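Local structure of amino acid adenylation domain-containing protein (Bacillus stratosphericus LAMA 585, 6ULY) at residues V214-M219 and T266-P271; G31-V36 and E240-R245; Y471-I476 and T530-S535; E478-V483 and Q522-H527. The protein probably selects a keto acid and activates it as an acyl adenylate for a nonribosomal depsipeptide synthetase module. All blocks are in the same frame, centred on the assembly; numbering follows the deposited sequence.

In the fold
Contacts 1 and 2 are core contacts of one mixed sheet. Both join parallel strands in the AMP-binding part of the chain, and strands 214-217 and 240-243 lie next to each other, so the two contacts touch. Contact 1 lies nearer the bound acyl adenylate and adds aromatic packing and a buried carboxylate to its backbone bonds. Contact 2 rests more on a regular ladder. Contacts 3 and 4 sit far from both; the centres of contacts 1 and 3 are about 43 Å apart. They share helix 514-532. Contact 3 is a surface contact carried by apolar side chains. Contact 4 is partly buried and adds a histidine-carboxylate bond at its exposed side.

Contact 1. Residues V214-M219 and T266-P271; sequences VSLDWM and TKTWAP
Trp269 and Asp217 meet at the ring edge. Indole NE1 donates a hydrogen bond to Asp217 OD1 at 2.9 Å, and OD1 sits in the ring plane. The carboxylate is turned 77° from that plane, so OD1 is approached from above its own plane. Met219 crosses Trp269 at about a right angle. Its CG lies over one face of the indole, 4.0 Å from the centroid of the six-membered ring, a CH-pi contact. Met219 and Pro271 reach toward each other tip to tip: SD lies 3.5 Å from Pro271 CD, and the bend at chi3 lays CE by Pro271 CG and CD. Trp218 sends CZ2 against Ala270 CB at 3.5 Å.

Asp217, Trp269 and Ala270 belong to a parallel pair of strands, 214-217 and 267-270; Trp218, Met219 and Pro271 follow their ends. Val214 O accepts from Thr266 N and Lys267 N. Val214 N donates to Thr266 OG1, and Leu216 N to Lys267 O. Thr268 OG1 is anti to its backbone N (chi1 -169°) and donates to Leu216 O at 2.6 Å. It also accepts from Trp256 NE1. A water bridges Trp218 N and Trp269 O where the strands part.

Asp217 OD2 takes Met219 N at 2.7 Å, closing an Asx turn. The carboxylate ties the turn to the indole edge. The Trp269 side chain is about 5 Å from the bound acyl adenylate. The buried Asp217 is probably stabilised by these two N-H donors. The indole orientation is probably fixed by the edge bond and the covered face, with Phe230 and His223 also against the ring.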
loop_
_atom_site.group_PDB
_atom_site.type_symbol
_atom_site.label_atom_id
_atom_site.label_comp_id
_atom_site.label_asym_id
_atom_site.label_seq_id
_atom_site.Cartn_x
_atom_site.Cartn_y
_atom_site.Cartn_z
ATOM N N VAL A 214 32.273 24.018 -4.929
ATOM C CA VAL A 214 32.791 23.044 -3.973
ATOM C C VAL A 214 31.590 22.426 -3.265
ATOM O O VAL A 214 30.846 23.127 -2.566
ATOM C CB VAL A 214 33.765 23.681 -2.969
ATOM C CG1 VAL A 214 34.276 22.631 -1.994
ATOM C CG2 VAL A 214 34.935 24.350 -3.703
ATOM N N SER A 215 31.394 21.126 -3.453
ATOM C CA SER A 215 30.182 20.454 -3.008
ATOM C C SER A 215 30.438 19.636 -1.750
ATOM O O SER A 215 31.441 18.924 -1.647
ATOM C CB SER A 215 29.634 19.542 -4.108
ATOM O OG SER A 215 28.388 18.990 -3.721
ATOM N N LEU A 216 29.511 19.737 -0.800
ATOM C CA LEU A 216 29.530 18.936 0.419
ATOM C C LEU A 216 28.197 18.214 0.554
ATOM O O LEU A 216 27.139 18.853 0.548
ATOM C CB LEU A 216 29.787 19.811 1.650
ATOM C CG LEU A 216 29.694 19.090 2.996
ATOM C CD1 LEU A 216 30.727 17.980 3.111
ATOM C CD2 LEU A 216 29.844 20.089 4.120
ATOM N N ASP A 217 28.248 16.889 0.686
ATOM C CA ASP A 217 27.042 16.081 0.834
ATOM C C ASP A 217 27.312 14.955 1.820
ATOM O O ASP A 217 28.228 14.152 1.613
ATOM C CB ASP A 217 26.588 15.504 -0.512
ATOM C CG ASP A 217 25.155 14.999 -0.478
ATOM O OD1 ASP A 217 24.586 14.741 -1.562
ATOM O OD2 ASP A 217 24.587 14.887 0.630
ATOM N N TRP A 218 26.512 14.896 2.883
ATOM C CA TRP A 218 26.498 13.760 3.791
ATOM C C TRP A 218 25.244 12.906 3.654
ATOM O O TRP A 218 25.165 11.841 4.280
ATOM C CB TRP A 218 26.633 14.235 5.248
ATOM C CG TRP A 218 25.642 15.286 5.644
ATOM C CD1 TRP A 218 25.858 16.631 5.717
ATOM C CD2 TRP A 218 24.277 15.077 6.031
ATOM N NE1 TRP A 218 24.712 17.273 6.124
ATOM C CE2 TRP A 218 23.729 16.340 6.327
ATOM C CE3 TRP A 218 23.468 13.945 6.157
ATOM C CZ2 TRP A 218 22.408 16.503 6.727
ATOM C CZ3 TRP A 218 22.160 14.106 6.558
ATOM C CH2 TRP A 218 21.641 15.376 6.842
ATOM N N MET A 219 24.270 13.335 2.857
ATOM C CA MET A 219 23.070 12.543 2.664
ATOM C C MET A 219 23.404 11.251 1.916
ATOM O O MET A 219 24.354 11.206 1.130
ATOM C CB MET A 219 22.025 13.346 1.896
ATOM C CG MET A 219 21.262 14.330 2.767
ATOM S SD MET A 219 20.169 13.494 3.933
ATOM C CE MET A 219 18.917 12.841 2.822
ATOM N N THR A 266 30.822 25.551 -1.259
ATOM C CA THR A 266 29.940 26.544 -1.852
ATOM C C THR A 266 28.499 26.063 -1.970
ATOM O O THR A 266 27.593 26.893 -2.109
ATOM C CB THR A 266 30.453 26.953 -3.241
ATOM O OG1 THR A 266 30.277 25.870 -4.163
ATOM C CG2 THR A 266 31.942 27.320 -3.171
ATOM N N LYS A 267 28.261 24.756 -1.900
ATOM C CA LYS A 267 26.903 24.239 -1.985
ATOM C C LYS A 267 26.795 22.962 -1.167
ATOM O O LYS A 267 27.774 22.232 -0.991
ATOM C CB LYS A 267 26.483 23.972 -3.437
ATOM C CG LYS A 267 27.271 22.866 -4.117
ATOM C CD LYS A 267 26.830 22.667 -5.563
ATOM C CE LYS A 267 27.492 21.437 -6.162
ATOM N NZ LYS A 267 27.084 21.183 -7.560
ATOM N N THR A 268 25.582 22.703 -0.683
ATOM C CA THR A 268 25.271 21.526 0.118
ATOM C C THR A 268 23.752 21.398 0.147
ATOM O O THR A 268 23.033 22.259 -0.366
ATOM C CB THR A 268 25.865 21.637 1.528
ATOM O OG1 THR A 268 25.767 20.377 2.200
ATOM C CG2 THR A 268 25.142 22.701 2.344
ATOM N N TRP A 269 23.265 20.314 0.747
ATOM C CA TRP A 269 21.824 20.139 0.871
ATOM C C TRP A 269 21.505 19.195 2.018
ATOM O O TRP A 269 22.370 18.470 2.519
ATOM C CB TRP A 269 21.209 19.598 -0.423
ATOM C CG TRP A 269 21.310 18.114 -0.572
ATOM C CD1 TRP A 269 22.419 17.394 -0.908
ATOM C CD2 TRP A 269 20.249 17.166 -0.415
ATOM N NE1 TRP A 269 22.118 16.055 -0.961
ATOM C CE2 TRP A 269 20.789 15.890 -0.665
ATOM C CE3 TRP A 269 18.895 17.273 -0.084
ATOM C CZ2 TRP A 269 20.024 14.730 -0.589
ATOM C CZ3 TRP A 269 18.139 16.122 -0.012
ATOM C CH2 TRP A 269 18.705 14.867 -0.262
ATOM N N ALA A 270 20.236 19.207 2.411
ATOM C CA ALA A 270 19.698 18.293 3.408
ATOM C C ALA A 270 18.182 18.475 3.451
ATOM O O ALA A 270 17.672 19.522 3.039
ATOM C CB ALA A 270 20.306 18.555 4.796
ATOM N N PRO A 271 17.447 17.471 3.931
ATOM C CA PRO A 271 16.029 17.684 4.237
ATOM C C PRO A 271 15.876 18.652 5.399
ATOM O O PRO A 271 16.824 18.976 6.115
ATOM C CB PRO A 271 15.511 16.285 4.590
ATOM C CG PRO A 271 16.517 15.335 3.998
ATOM C CD PRO A 271 17.832 16.055 4.065
HETATM O O HOH W 1 24.409 16.866 2.797
#

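Contact 2. Residues G31-V36 and E240-R245; sequences GLTYIV and EQIRAR. With SO4 (sulfate ion), chain D.
Strands 31-35 and 240-243 form a parallel pair in the mixed sheet of the adenylation domain, with Thr33 and Ile242 in register. Four backbone bonds make the ladder. Gln241 N donates to Gly31 O and Thr33 N to Gln241 O. Arg243 N then donates to Thr33 O, and Ile35 N to Arg243 O at 2.9 Å.

One polar side chain joins in. Glu240 bends at chi2 (75°), and its OE2 accepts from Gly31 N at 2.7 Å, from above the carboxylate plane. The same OE2 lies 3.0 Å from Gly31 O, an acceptor too, which probably costs some of that gain.

Van der Waals contacts lie on both faces. Leu32 and Gln241 lie side by side, with Leu32 CD2 against Gln241 CD at 3.4 Å. The carboxamide is held by His231 and Tyr46. Tyr34 CD1 touches Arg243 CB on the same face. The Arg243 guanidinium leads away to Met219 O. On the other face Thr33 CB meets Ile242 CG1, and Ile35 CG1 meets Ile242 CG2 at 3.6 Å.

A sulfate, probably from the crystallisation liquor, sits beside Tyr34, between it and Arg245. Ser77 OG and the backbone N atoms of Asn78 and His79 also bind it. Arg245 grips it with two bonds: NE to sulfate O2 at 3.0 Å and NH2 to sulfate O1 at 3.0 Å.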
loop_
_atom_site.group_PDB
_atom_site.type_symbol
_atom_site.label_atom_id
_atom_site.label_comp_id
_atom_site.label_asym_id
_atom_site.label_seq_id
_atom_site.Cartn_x
_atom_site.Cartn_y
_atom_site.Cartn_z
ATOM N N GLY A 31 37.926 16.355 -8.232
ATOM C CA GLY A 31 37.461 15.021 -7.924
ATOM C C GLY A 31 36.743 14.948 -6.597
ATOM O O GLY A 31 36.135 15.926 -6.150
ATOM N N LEU A 32 36.824 13.790 -5.953
ATOM C CA LEU A 32 36.103 13.515 -4.722
ATOM C C LEU A 32 37.049 13.532 -3.528
ATOM O O LEU A 32 38.228 13.182 -3.637
ATOM C CB LEU A 32 35.400 12.158 -4.799
ATOM C CG LEU A 32 34.343 12.024 -5.895
ATOM C CD1 LEU A 32 34.699 10.897 -6.862
ATOM C CD2 LEU A 32 32.969 11.795 -5.268
ATOM N N THR A 33 36.513 13.945 -2.382
ATOM C CA THR A 33 37.212 13.848 -1.107
ATOM C C THR A 33 36.257 13.245 -0.090
ATOM O O THR A 33 35.192 13.812 0.177
ATOM C CB THR A 33 37.713 15.214 -0.631
ATOM O OG1 THR A 33 38.074 16.018 -1.760
ATOM C CG2 THR A 33 38.929 15.043 0.254
ATOM N N TYR A 34 36.637 12.099 0.467
ATOM C CA TYR A 34 35.827 11.381 1.439
ATOM C C TYR A 34 36.336 11.685 2.842
ATOM O O TYR A 34 37.507 11.437 3.150
ATOM C CB TYR A 34 35.876 9.880 1.162
ATOM C CG TYR A 34 35.502 9.528 -0.255
ATOM C CD1 TYR A 34 34.174 9.345 -0.616
ATOM C CD2 TYR A 34 36.475 9.389 -1.237
ATOM C CE1 TYR A 34 33.825 9.026 -1.908
ATOM C CE2 TYR A 34 36.134 9.068 -2.538
ATOM C CZ TYR A 34 34.801 8.889 -2.865
ATOM O OH TYR A 34 34.439 8.568 -4.151
ATOM N N ILE A 35 35.459 12.216 3.687
ATOM C CA ILE A 35 35.829 12.562 5.054
ATOM C C ILE A 35 35.867 11.296 5.896
ATOM O O ILE A 35 34.954 10.463 5.835
ATOM C CB ILE A 35 34.850 13.590 5.644
ATOM C CG1 ILE A 35 34.824 14.843 4.763
ATOM C CG2 ILE A 35 35.238 13.921 7.090
ATOM C CD1 ILE A 35 34.050 16.010 5.345
ATOM N N VAL A 36 36.929 11.145 6.683
ATOM C CA VAL A 36 37.053 10.057 7.639
ATOM C C VAL A 36 36.861 10.547 9.068
ATOM O O VAL A 36 36.183 9.894 9.865
ATOM C CB VAL A 36 38.413 9.343 7.479
ATOM C CG1 VAL A 36 38.555 8.225 8.503
ATOM C CG2 VAL A 36 38.567 8.801 6.063
ATOM N N GLU A 240 34.509 20.155 -7.636
ATOM C CA GLU A 240 35.010 19.435 -6.474
ATOM C C GLU A 240 33.849 19.074 -5.559
ATOM O O GLU A 240 33.009 19.925 -5.248
ATOM C CB GLU A 240 36.025 20.296 -5.720
ATOM C CG GLU A 240 37.131 19.506 -5.052
ATOM C CD GLU A 240 38.154 19.006 -6.046
ATOM O OE1 GLU A 240 38.600 19.812 -6.888
ATOM O OE2 GLU A 240 38.503 17.808 -5.989
ATOM N N GLN A 241 33.798 17.818 -5.120
ATOM C CA GLN A 241 32.723 17.363 -4.246
ATOM C C GLN A 241 33.304 16.584 -3.074
ATOM O O GLN A 241 34.167 15.720 -3.257
ATOM C CB GLN A 241 31.693 16.513 -5.015
ATOM C CG GLN A 241 32.237 15.233 -5.641
ATOM C CD GLN A 241 31.157 14.426 -6.358
ATOM O OE1 GLN A 241 30.275 13.843 -5.721
ATOM N NE2 GLN A 241 31.224 14.387 -7.685
ATOM N N ILE A 242 32.823 16.897 -1.873
ATOM C CA ILE A 242 33.259 16.251 -0.640
ATOM C C ILE A 242 32.113 15.397 -0.118
ATOM O O ILE A 242 30.988 15.884 0.042
ATOM C CB ILE A 242 33.706 17.283 0.409
ATOM C CG1 ILE A 242 34.992 17.980 -0.045
ATOM C CG2 ILE A 242 33.917 16.626 1.766
ATOM C CD1 ILE A 242 34.775 19.371 -0.592
ATOM N N ARG A 243 32.405 14.132 0.157
ATOM C CA ARG A 243 31.429 13.177 0.656
ATOM C C ARG A 243 31.714 12.877 2.121
ATOM O O ARG A 243 32.859 12.592 2.490
ATOM C CB ARG A 243 31.463 11.887 -0.167
ATOM C CG ARG A 243 30.758 11.980 -1.524
ATOM C CD ARG A 243 29.249 12.183 -1.385
ATOM N NE ARG A 243 28.666 11.355 -0.332
ATOM C CZ ARG A 243 27.367 11.296 -0.050
ATOM N NH1 ARG A 243 26.489 12.009 -0.747
ATOM N NH2 ARG A 243 26.947 10.514 0.937
ATOM N N ALA A 244 30.676 12.960 2.948
ATOM C CA ALA A 244 30.737 12.555 4.343
ATOM C C ALA A 244 29.736 11.434 4.590
ATOM O O ALA A 244 28.772 11.255 3.839
ATOM C CB ALA A 244 30.450 13.734 5.281
ATOM N N ARG A 245 29.979 10.671 5.650
ATOM C CA ARG A 245 29.072 9.598 6.023
ATOM C C ARG A 245 27.854 10.168 6.736
ATOM O O ARG A 245 27.970 11.052 7.591
ATOM C CB ARG A 245 29.773 8.575 6.913
ATOM C CG ARG A 245 30.883 7.814 6.208
ATOM C CD ARG A 245 30.943 6.363 6.668
ATOM N NE ARG A 245 32.053 5.637 6.054
ATOM C CZ ARG A 245 32.295 4.340 6.232
ATOM N NH1 ARG A 245 31.503 3.613 7.007
ATOM N NH2 ARG A 245 33.333 3.769 5.632
HETATM S S SO4 D . 34.270 6.376 3.028
HETATM O O1 SO4 D . 34.465 4.948 3.096
HETATM O O2 SO4 D . 32.927 6.728 3.414
HETATM O O3 SO4 D . 34.500 6.816 1.682
HETATM O O4 SO4 D . 35.184 7.047 3.892
#

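Contact 3. Residues Y471-I476 and T530-S535; sequences YEIEAI and TKMGLS
Ile476 N donates to Glu472 O at 3.1 Å, the helical bond that holds these two residues on one side of helix 470-477, where both meet Met532. The contact is a helix-to-helix packing in the C-terminal part of the adenylation domain, between helix 470-477 and the end of helix 514-532. No hydrogen bond crosses it.

Met532 does most of the work. Its CG is anti to the carbonyl carbon (chi1 -53°), and the chain reaches across to three residues. CG lies 3.5 Å from Ile476 CD1, as the two side chains cross obliquely. SD lies 3.8 Å from Ile473 CG1, and here the crossing is about a right angle. The terminal CE rests against CB and CG of Glu472.

Lys531 adds its CB, 4.1 Å from Ile476 CG2, while its amine leads away from the contact. Ile473 is the buried residue of the contact. It also packs on Leu503 and Leu505 of strand 502-509, which ties the helix pair to that strand. Gly533, with positive phi, ends the helix just after Met532. At the outer side, Met532 CE stands 3.7 Å from Glu472 CD.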
loop_
_atom_site.group_PDB
_atom_site.type_symbol
_atom_site.label_atom_id
_atom_site.label_comp_id
_atom_site.label_asym_id
_atom_site.label_seq_id
_atom_site.Cartn_x
_atom_site.Cartn_y
_atom_site.Cartn_z
ATOM N N TYR A 471 -7.265 21.545 9.532
ATOM C CA TYR A 471 -7.342 22.940 10.052
ATOM C C TYR A 471 -8.703 23.159 10.726
ATOM O O TYR A 471 -8.778 23.899 11.723
ATOM C CB TYR A 471 -7.118 23.977 8.948
ATOM C CG TYR A 471 -8.284 24.190 8.012
ATOM C CD1 TYR A 471 -9.283 25.111 8.299
ATOM C CD2 TYR A 471 -8.388 23.470 6.830
ATOM C CE1 TYR A 471 -10.355 25.305 7.441
ATOM C CE2 TYR A 471 -9.450 23.658 5.958
ATOM C CZ TYR A 471 -10.439 24.578 6.266
ATOM O OH TYR A 471 -11.487 24.767 5.414
ATOM N N GLU A 472 -9.756 22.566 10.166
ATOM C CA GLU A 472 -11.154 22.729 10.638
ATOM C C GLU A 472 -11.347 21.927 11.929
ATOM O O GLU A 472 -11.990 22.451 12.861
ATOM C CB GLU A 472 -12.088 22.264 9.522
ATOM C CG GLU A 472 -13.497 22.811 9.612
ATOM C CD GLU A 472 -14.325 22.458 8.389
ATOM O OE1 GLU A 472 -13.719 22.098 7.351
ATOM O OE2 GLU A 472 -15.564 22.533 8.476
ATOM N N ILE A 473 -10.807 20.706 11.974
ATOM C CA ILE A 473 -10.874 19.819 13.174
ATOM C C ILE A 473 -10.184 20.522 14.341
ATOM O O ILE A 473 -10.764 20.562 15.432
ATOM C CB ILE A 473 -10.239 18.440 12.890
ATOM C CG1 ILE A 473 -11.007 17.692 11.793
ATOM C CG2 ILE A 473 -10.138 17.616 14.174
ATOM C CD1 ILE A 473 -10.347 16.416 11.318
ATOM N N GLU A 474 -8.988 21.058 14.106
ATOM C CA GLU A 474 -8.203 21.751 15.155
ATOM C C GLU A 474 -8.959 22.986 15.664
ATOM O O GLU A 474 -9.065 23.145 16.888
ATOM C CB GLU A 474 -6.823 22.120 14.620
ATOM C CG GLU A 474 -5.934 20.916 14.367
ATOM C CD GLU A 474 -4.715 21.248 13.526
ATOM O OE1 GLU A 474 -4.621 22.407 13.066
ATOM O OE2 GLU A 474 -3.869 20.351 13.329
ATOM N N ALA A 475 -9.474 23.832 14.777
ATOM C CA ALA A 475 -10.265 25.015 15.184
ATOM C C ALA A 475 -11.393 24.575 16.127
ATOM O O ALA A 475 -11.550 25.205 17.188
ATOM C CB ALA A 475 -10.797 25.749 13.973
ATOM N N ILE A 476 -12.151 23.537 15.763
ATOM C CA ILE A 476 -13.319 23.080 16.572
ATOM C C ILE A 476 -12.815 22.538 17.909
ATOM O O ILE A 476 -13.428 22.852 18.947
ATOM C CB ILE A 476 -14.177 22.052 15.818
ATOM C CG1 ILE A 476 -15.020 22.753 14.749
ATOM C CG2 ILE A 476 -15.049 21.249 16.783
ATOM C CD1 ILE A 476 -15.235 21.933 13.507
ATOM N N THR A 530 -20.385 16.584 17.393
ATOM C CA THR A 530 -21.568 17.437 17.110
ATOM C C THR A 530 -21.267 18.259 15.853
ATOM O O THR A 530 -21.898 17.978 14.809
ATOM C CB THR A 530 -21.969 18.265 18.341
ATOM O OG1 THR A 530 -22.369 17.354 19.367
ATOM C CG2 THR A 530 -23.094 19.244 18.070
ATOM N N LYS A 531 -20.284 19.162 15.942
ATOM C CA LYS A 531 -20.078 20.252 14.954
ATOM C C LYS A 531 -19.821 19.674 13.555
ATOM O O LYS A 531 -20.205 20.331 12.572
ATOM C CB LYS A 531 -18.945 21.186 15.391
ATOM C CG LYS A 531 -19.344 22.656 15.460
ATOM C CD LYS A 531 -20.321 22.986 16.579
ATOM C CE LYS A 531 -20.596 24.478 16.672
ATOM N NZ LYS A 531 -21.724 24.791 17.582
ATOM N N MET A 532 -19.200 18.497 13.447
ATOM C CA MET A 532 -18.791 17.934 12.130
ATOM C C MET A 532 -19.612 16.689 11.761
ATOM O O MET A 532 -19.437 16.205 10.625
ATOM C CB MET A 532 -17.298 17.587 12.113
ATOM C CG MET A 532 -16.414 18.742 12.539
ATOM S SD MET A 532 -14.692 18.546 12.020
ATOM C CE MET A 532 -14.728 19.336 10.411
ATOM N N GLY A 533 -20.489 16.196 12.642
ATOM C CA GLY A 533 -21.350 15.031 12.349
ATOM C C GLY A 533 -20.550 13.743 12.218
ATOM O O GLY A 533 -20.955 12.900 11.396
ATOM N N LEU A 534 -19.450 13.601 12.973
ATOM C CA LEU A 534 -18.690 12.326 13.109
ATOM C C LEU A 534 -19.244 11.568 14.322
ATOM O O LEU A 534 -19.952 12.178 15.141
ATOM C CB LEU A 534 -17.187 12.594 13.288
ATOM C CG LEU A 534 -16.333 12.814 12.034
ATOM C CD1 LEU A 534 -14.946 13.316 12.417
ATOM C CD2 LEU A 534 -16.212 11.549 11.192
ATOM N N SER A 535 -18.939 10.276 14.431
ATOM C CA SER A 535 -19.170 9.477 15.655
ATOM C C SER A 535 -18.135 9.883 16.708
ATOM O O SER A 535 -16.940 9.946 16.376
ATOM C CB SER A 535 -19.085 7.977 15.364
ATOM O OG SER A 535 -17.789 7.618 14.916
#

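Contact 4. Residues E478-V483 and Q522-H527; sequences EEVPGV and QHIKSH
Val480 and His523 form the close centre of a contact between a type I beta turn and a helix. The turn runs from Val480 to Val483 and is closed by Val483 N to Val480 O. The loop that holds it leads from helix 470-477 into strand 483-491 and lies against helix 514-532.

The tight part is apolar. Val480 CG1 is anti to the backbone N (chi1 177°), which turns it to His523 CB at 3.3 Å. Its other branch, CG2, lies against the helix backbone at His523 O, near Ile524 N, and comes 4.0 Å from His527 CB. Val483 and Ile524 cross at about a right angle. Their Val483 CG2 to Ile524 CD1 distance of 3.4 Å is shorter than usual for carbon atoms. Both residues are buried and continue onto Phe507, so the turn and helix share one apolar layer with strand 502-509.

The other side is polar and more open. Glu479 is exposed and His527 partly so, and His523 meets Val480 mainly through CB. Glu479 and His527 cross at about a right angle, with carboxylate and ring planes 54° apart. Glu479 CB also lies 3.6 Å from His527 NE2. The single hydrogen bond across the contact is here: His527 NE2 donates to the anti lone pair of Glu479 OE1 at 2.7 Å, with an N-H...O angle of 162°.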
loop_
_atom_site.group_PDB
_atom_site.type_symbol
_atom_site.label_atom_id
_atom_site.label_comp_id
_atom_site.label_asym_id
_atom_site.label_seq_id
_atom_site.Cartn_x
_atom_site.Cartn_y
_atom_site.Cartn_z
ATOM N N GLU A 478 -10.315 23.552 19.516
ATOM C CA GLU A 478 -9.792 24.719 20.284
ATOM C C GLU A 478 -10.931 25.553 20.875
ATOM O O GLU A 478 -10.638 26.418 21.707
ATOM C CB GLU A 478 -8.900 25.587 19.394
ATOM C CG GLU A 478 -7.523 24.986 19.138
ATOM C CD GLU A 478 -6.648 25.747 18.149
ATOM O OE1 GLU A 478 -7.138 26.058 17.032
ATOM O OE2 GLU A 478 -5.474 26.028 18.500
ATOM N N GLU A 479 -12.177 25.312 20.480
ATOM C CA GLU A 479 -13.342 25.991 21.101
ATOM C C GLU A 479 -13.638 25.375 22.476
ATOM O O GLU A 479 -14.334 26.036 23.273
ATOM C CB GLU A 479 -14.566 25.909 20.191
ATOM C CG GLU A 479 -14.417 26.676 18.886
ATOM C CD GLU A 479 -15.447 26.344 17.813
ATOM O OE1 GLU A 479 -16.243 25.398 17.974
ATOM O OE2 GLU A 479 -15.463 27.055 16.805
ATOM N N VAL A 480 -13.150 24.160 22.749
ATOM C CA VAL A 480 -13.321 23.498 24.077
ATOM C C VAL A 480 -12.508 24.285 25.098
ATOM O O VAL A 480 -11.310 24.483 24.885
ATOM C CB VAL A 480 -12.891 22.023 24.054
ATOM C CG1 VAL A 480 -13.002 21.395 25.436
ATOM C CG2 VAL A 480 -13.682 21.226 23.033
ATOM N N PRO A 481 -13.115 24.743 26.222
ATOM C CA PRO A 481 -12.416 25.620 27.169
ATOM C C PRO A 481 -11.058 25.079 27.647
ATOM O O PRO A 481 -10.120 25.856 27.791
ATOM C CB PRO A 481 -13.403 25.739 28.343
ATOM C CG PRO A 481 -14.765 25.506 27.708
ATOM C CD PRO A 481 -14.515 24.491 26.611
ATOM N N GLY A 482 -10.953 23.767 27.851
ATOM C CA GLY A 482 -9.723 23.155 28.384
ATOM C C GLY A 482 -8.575 23.109 27.390
ATOM O O GLY A 482 -7.450 22.797 27.822
ATOM N N VAL A 483 -8.821 23.374 26.106
ATOM C CA VAL A 483 -7.793 23.170 25.047
ATOM C C VAL A 483 -7.044 24.484 24.798
ATOM O O VAL A 483 -7.683 25.505 24.472
ATOM C CB VAL A 483 -8.414 22.612 23.756
ATOM C CG1 VAL A 483 -7.373 22.543 22.647
ATOM C CG2 VAL A 483 -9.059 21.249 23.996
ATOM N N GLN A 522 -13.193 14.612 26.979
ATOM C CA GLN A 522 -14.629 14.314 26.757
ATOM C C GLN A 522 -15.232 15.405 25.869
ATOM O O GLN A 522 -15.941 15.049 24.922
ATOM C CB GLN A 522 -15.422 14.242 28.065
ATOM C CG GLN A 522 -15.059 13.079 28.980
ATOM C CD GLN A 522 -15.784 13.190 30.304
ATOM O OE1 GLN A 522 -15.189 13.095 31.374
ATOM N NE2 GLN A 522 -17.088 13.416 30.249
ATOM N N HIS A 523 -14.979 16.682 26.170
ATOM C CA HIS A 523 -15.541 17.816 25.390
ATOM C C HIS A 523 -14.987 17.813 23.962
ATOM O O HIS A 523 -15.751 18.123 23.043
ATOM C CB HIS A 523 -15.291 19.151 26.097
ATOM C CG HIS A 523 -16.064 19.315 27.364
ATOM N ND1 HIS A 523 -17.280 18.694 27.592
ATOM C CD2 HIS A 523 -15.801 20.034 28.475
ATOM C CE1 HIS A 523 -17.727 19.019 28.789
ATOM N NE2 HIS A 523 -16.839 19.837 29.349
ATOM N N ILE A 524 -13.708 17.496 23.782
ATOM C CA ILE A 524 -13.085 17.417 22.430
ATOM C C ILE A 524 -13.852 16.375 21.609
ATOM O O ILE A 524 -14.295 16.672 20.484
ATOM C CB ILE A 524 -11.583 17.080 22.542
ATOM C CG1 ILE A 524 -10.767 18.271 23.059
ATOM C CG2 ILE A 524 -11.031 16.566 21.214
ATOM C CD1 ILE A 524 -9.317 17.923 23.432
ATOM N N LYS A 525 -14.004 15.183 22.168
ATOM C CA LYS A 525 -14.667 14.062 21.471
ATOM C C LYS A 525 -16.083 14.501 21.093
ATOM O O LYS A 525 -16.471 14.335 19.919
ATOM C CB LYS A 525 -14.612 12.821 22.367
ATOM C CG LYS A 525 -14.914 11.512 21.656
ATOM C CD LYS A 525 -14.475 10.259 22.407
ATOM C CE LYS A 525 -15.628 9.395 22.886
ATOM N NZ LYS A 525 -15.149 8.237 23.681
ATOM N N SER A 526 -16.829 15.068 22.041
ATOM C CA SER A 526 -18.282 15.335 21.867
ATOM C C SER A 526 -18.495 16.600 21.025
ATOM O O SER A 526 -19.436 16.612 20.220
ATOM C CB SER A 526 -19.006 15.399 23.190
ATOM O OG SER A 526 -18.694 16.595 23.889
ATOM N N HIS A 527 -17.664 17.629 21.197
ATOM C CA HIS A 527 -17.784 18.891 20.427
ATOM C C HIS A 527 -17.411 18.657 18.961
ATOM O O HIS A 527 -18.043 19.261 18.084
ATOM C CB HIS A 527 -16.938 19.988 21.064
ATOM C CG HIS A 527 -17.178 21.335 20.477
ATOM N ND1 HIS A 527 -18.442 21.875 20.360
ATOM C CD2 HIS A 527 -16.324 22.259 19.986
ATOM C CE1 HIS A 527 -18.356 23.074 19.815
ATOM N NE2 HIS A 527 -17.066 23.332 19.575
#